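Local coordinates for putative membrane protein mmpL11 (Mycobacterium tuberculosis, PDB 4Y0L), which is a putative RND-family membrane protein of the MmpL group, represented by a periplasmic domain, and probably exports lipids across the cell envelope, at residues A23-R28 and A50-V55. Numbering follows the deposited sequence.
Sequences AAIRHR and ALLSAV
Leu52 rises from the strand against one side of the helix, and its two methyls meet two consecutive residues there. CD1 of Leu52 lies 3.8 Å from CG2 of Ile25, methyl against methyl, and the two side chains cross at about a right angle. The same CD1 comes 4.2 Å from the backbone N of Arg26, so the leucine also brushes the helix backbone. Its other methyl, CD2, faces the aliphatic part of Arg26, 4.1 Å from CD. Across from Leu52, then, one neighbour is a branched hydrocarbon and the other the methylene run of a charged residue.

In Ile25, CG2 is the branch anti to the backbone N, and it is this short arm that reaches Leu52; the side chain also touches Val6 of strand 2-7 and Ala80 of helix 66-80. Arg26 has CG anti to its N (chi1 -180°) and stays extended as far as NE, so its methylenes pass Leu52 before the guanidinium leaves the apolar contact. Beyond it, NE and NH2 hydrogen-bond to the carbonyl oxygens of Ala39 and Val38, tying the helix to the edge strand 37-43. Leu52 also touches Pro41 of that strand and Ile29, further along the helix, while its backbone is hydrogen-bonded to Val4 of strand 2-7.

The CA atoms of Arg26 and Leu52, the closest across the two segments, are 7.1 Å apart. This is helix-on-sheet packing in a compact α/β sandwich: helices 19-29 and 66-80 lie on a four-stranded antiparallel sheet in a βαββαβ, ferredoxin-like order, an arrangement familiar from the periplasmic porter subdomains of RND proteins.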
ATOM      1  N   ALA A  23      -2.167  -5.679   4.863  1.00 17.52           N
ATOM      2  CA  ALA A  23      -3.592  -5.589   5.172  1.00 25.52           C
ATOM      3  C   ALA A  23      -3.919  -4.273   5.871  1.00 16.70           C
ATOM      4  O   ALA A  23      -4.976  -3.684   5.640  1.00 26.86           O
ATOM      5  CB  ALA A  23      -4.019  -6.766   6.032  1.00 22.62           C
ATOM      6  N   ALA A  24      -3.007  -3.813   6.720  1.00 15.31           N
ATOM      7  CA  ALA A  24      -3.197  -2.557   7.444  1.00 16.75           C
ATOM      8  C   ALA A  24      -3.120  -1.368   6.493  1.00 17.62           C
ATOM      9  O   ALA A  24      -3.922  -0.443   6.580  1.00 19.45           O
ATOM     10  CB  ALA A  24      -2.161  -2.416   8.552  1.00 16.65           C
ATOM     11  N   ILE A  25      -2.146  -1.399   5.589  1.00 16.86           N
ATOM     12  CA  ILE A  25      -1.990  -0.343   4.594  1.00 18.27           C
ATOM     13  C   ILE A  25      -3.206  -0.305   3.677  1.00 18.75           C
ATOM     14  O   ILE A  25      -3.723   0.763   3.359  1.00 28.28           O
ATOM     15  CB  ILE A  25      -0.707  -0.548   3.757  1.00 17.29           C
ATOM     16  CG1 ILE A  25       0.526  -0.365   4.640  1.00 27.35           C
ATOM     17  CG2 ILE A  25      -0.646   0.440   2.593  1.00 25.29           C
ATOM     18  CD1 ILE A  25       1.790  -0.949   4.060  1.00 16.45           C
ATOM     19  N   ARG A  26      -3.655  -1.482   3.257  1.00 18.01           N
ATOM     20  CA  ARG A  26      -4.808  -1.603   2.378  1.00 19.01           C
ATOM     21  C   ARG A  26      -6.059  -1.004   3.021  1.00 21.69           C
ATOM     22  O   ARG A  26      -6.826  -0.292   2.371  1.00 24.36           O
ATOM     23  CB  ARG A  26      -5.038  -3.072   2.029  1.00 25.21           C
ATOM     24  CG  ARG A  26      -6.218  -3.318   1.110  1.00 33.90           C
ATOM     25  CD  ARG A  26      -6.150  -4.702   0.483  1.00 43.68           C
ATOM     26  NE  ARG A  26      -7.247  -4.935  -0.458  1.00 44.24           N
ATOM     27  CZ  ARG A  26      -8.314  -5.695  -0.219  1.00 39.18           C
ATOM     28  NH1 ARG A  26      -8.459  -6.329   0.939  1.00 34.53           N
ATOM     29  NH2 ARG A  26      -9.246  -5.829  -1.153  1.00 32.35           N
ATOM     30  N   HIS A  27      -6.248  -1.288   4.305  1.00 30.26           N
ATOM     31  CA  HIS A  27      -7.402  -0.800   5.054  1.00 25.88           C
ATOM     32  C   HIS A  27      -7.393   0.721   5.209  1.00 29.78           C
ATOM     33  O   HIS A  27      -8.448   1.357   5.200  1.00 34.53           O
ATOM     34  CB  HIS A  27      -7.441  -1.468   6.430  1.00 34.46           C
ATOM     35  CG  HIS A  27      -8.489  -0.917   7.345  1.00 43.27           C
ATOM     36  ND1 HIS A  27      -8.218   0.055   8.285  1.00 51.28           N
ATOM     37  CD2 HIS A  27      -9.803  -1.210   7.475  1.00 38.75           C
ATOM     38  CE1 HIS A  27      -9.323   0.341   8.950  1.00 46.01           C
ATOM     39  NE2 HIS A  27     -10.300  -0.412   8.477  1.00 40.98           N
ATOM     40  N   ARG A  28      -6.206   1.303   5.354  1.00 23.23           N
ATOM     41  CA  ARG A  28      -6.088   2.748   5.509  1.00 25.16           C
ATOM     42  C   ARG A  28      -6.323   3.460   4.178  1.00 26.30           C
ATOM     43  O   ARG A  28      -6.864   4.565   4.142  1.00 28.59           O
ATOM     44  CB  ARG A  28      -4.713   3.121   6.068  1.00 24.51           C
ATOM     45  CG  ARG A  28      -4.612   4.557   6.571  1.00 26.85           C
ATOM     46  CD  ARG A  28      -5.355   4.740   7.885  1.00 37.89           C
ATOM     47  NE  ARG A  28      -5.288   6.116   8.380  1.00 40.13           N
ATOM     48  CZ  ARG A  28      -6.318   6.962   8.449  1.00 44.55           C
ATOM     49  NH1 ARG A  28      -7.536   6.598   8.064  1.00 46.70           N
ATOM     50  NH2 ARG A  28      -6.127   8.187   8.916  1.00 35.97           N
ATOM     51  N   ALA A  50       4.964  -5.053  -3.219  1.00 20.95           N
ATOM     52  CA  ALA A  50       3.544  -5.320  -3.403  1.00 25.35           C
ATOM     53  C   ALA A  50       2.835  -4.054  -3.875  1.00 25.49           C
ATOM     54  O   ALA A  50       2.944  -3.003  -3.244  1.00 24.22           O
ATOM     55  CB  ALA A  50       2.925  -5.825  -2.111  1.00 20.74           C
ATOM     56  N   LEU A  51       2.112  -4.163  -4.986  1.00 26.74           N
ATOM     57  CA  LEU A  51       1.367  -3.034  -5.528  1.00 24.28           C
ATOM     58  C   LEU A  51      -0.078  -3.061  -5.041  1.00 24.56           C
ATOM     59  O   LEU A  51      -0.777  -4.064  -5.188  1.00 28.57           O
ATOM     60  CB  LEU A  51       1.401  -3.044  -7.059  1.00 22.28           C
ATOM     61  CG  LEU A  51       0.789  -1.809  -7.732  1.00 37.10           C
ATOM     62  CD1 LEU A  51       1.745  -0.625  -7.666  1.00 46.10           C
ATOM     63  CD2 LEU A  51       0.398  -2.109  -9.172  1.00 42.48           C
ATOM     64  N   LEU A  52      -0.509  -1.952  -4.451  1.00 31.62           N
ATOM     65  CA  LEU A  52      -1.902  -1.757  -4.071  1.00 26.61           C
ATOM     66  C   LEU A  52      -2.506  -0.637  -4.911  1.00 31.80           C
ATOM     67  O   LEU A  52      -2.039   0.501  -4.866  1.00 23.00           O
ATOM     68  CB  LEU A  52      -2.015  -1.434  -2.579  1.00 33.02           C
ATOM     69  CG  LEU A  52      -1.658  -2.578  -1.626  1.00 31.10           C
ATOM     70  CD1 LEU A  52      -1.419  -2.059  -0.215  1.00 19.89           C
ATOM     71  CD2 LEU A  52      -2.754  -3.639  -1.624  1.00 38.05           C
ATOM     72  N   SER A  53      -3.539  -0.974  -5.681  1.00 28.11           N
ATOM     73  CA  SER A  53      -4.181  -0.016  -6.574  1.00 36.82           C
ATOM     74  C   SER A  53      -5.589   0.325  -6.099  1.00 34.95           C
ATOM     75  O   SER A  53      -6.437  -0.556  -5.947  1.00 40.18           O
ATOM     76  CB  SER A  53      -4.226  -0.566  -8.000  1.00 35.36           C
ATOM     77  OG  SER A  53      -5.136  -1.649  -8.101  1.00 46.87           O
ATOM     78  N   ALA A  54      -5.824   1.614  -5.873  1.00 33.40           N
ATOM     79  CA  ALA A  54      -7.111   2.097  -5.385  1.00 32.61           C
ATOM     80  C   ALA A  54      -7.854   2.865  -6.465  1.00 38.81           C
ATOM     81  O   ALA A  54      -7.322   3.805  -7.060  1.00 42.84           O
ATOM     82  CB  ALA A  54      -6.915   2.975  -4.169  1.00 29.34           C
ATOM     83  N   VAL A  55      -9.094   2.458  -6.710  1.00 52.13           N
ATOM     84  CA  VAL A  55      -9.950   3.168  -7.643  1.00 57.99           C
ATOM     85  C   VAL A  55     -10.696   4.288  -6.921  1.00 62.06           C
ATOM     86  O   VAL A  55     -11.132   4.131  -5.776  1.00 58.17           O
ATOM     87  CB  VAL A  55     -10.952   2.225  -8.319  1.00 49.13           C
ATOM     88  CG1 VAL A  55     -11.856   2.999  -9.262  1.00 55.79           C
ATOM     89  CG2 VAL A  55     -10.221   1.129  -9.077  1.00 45.34           C
TER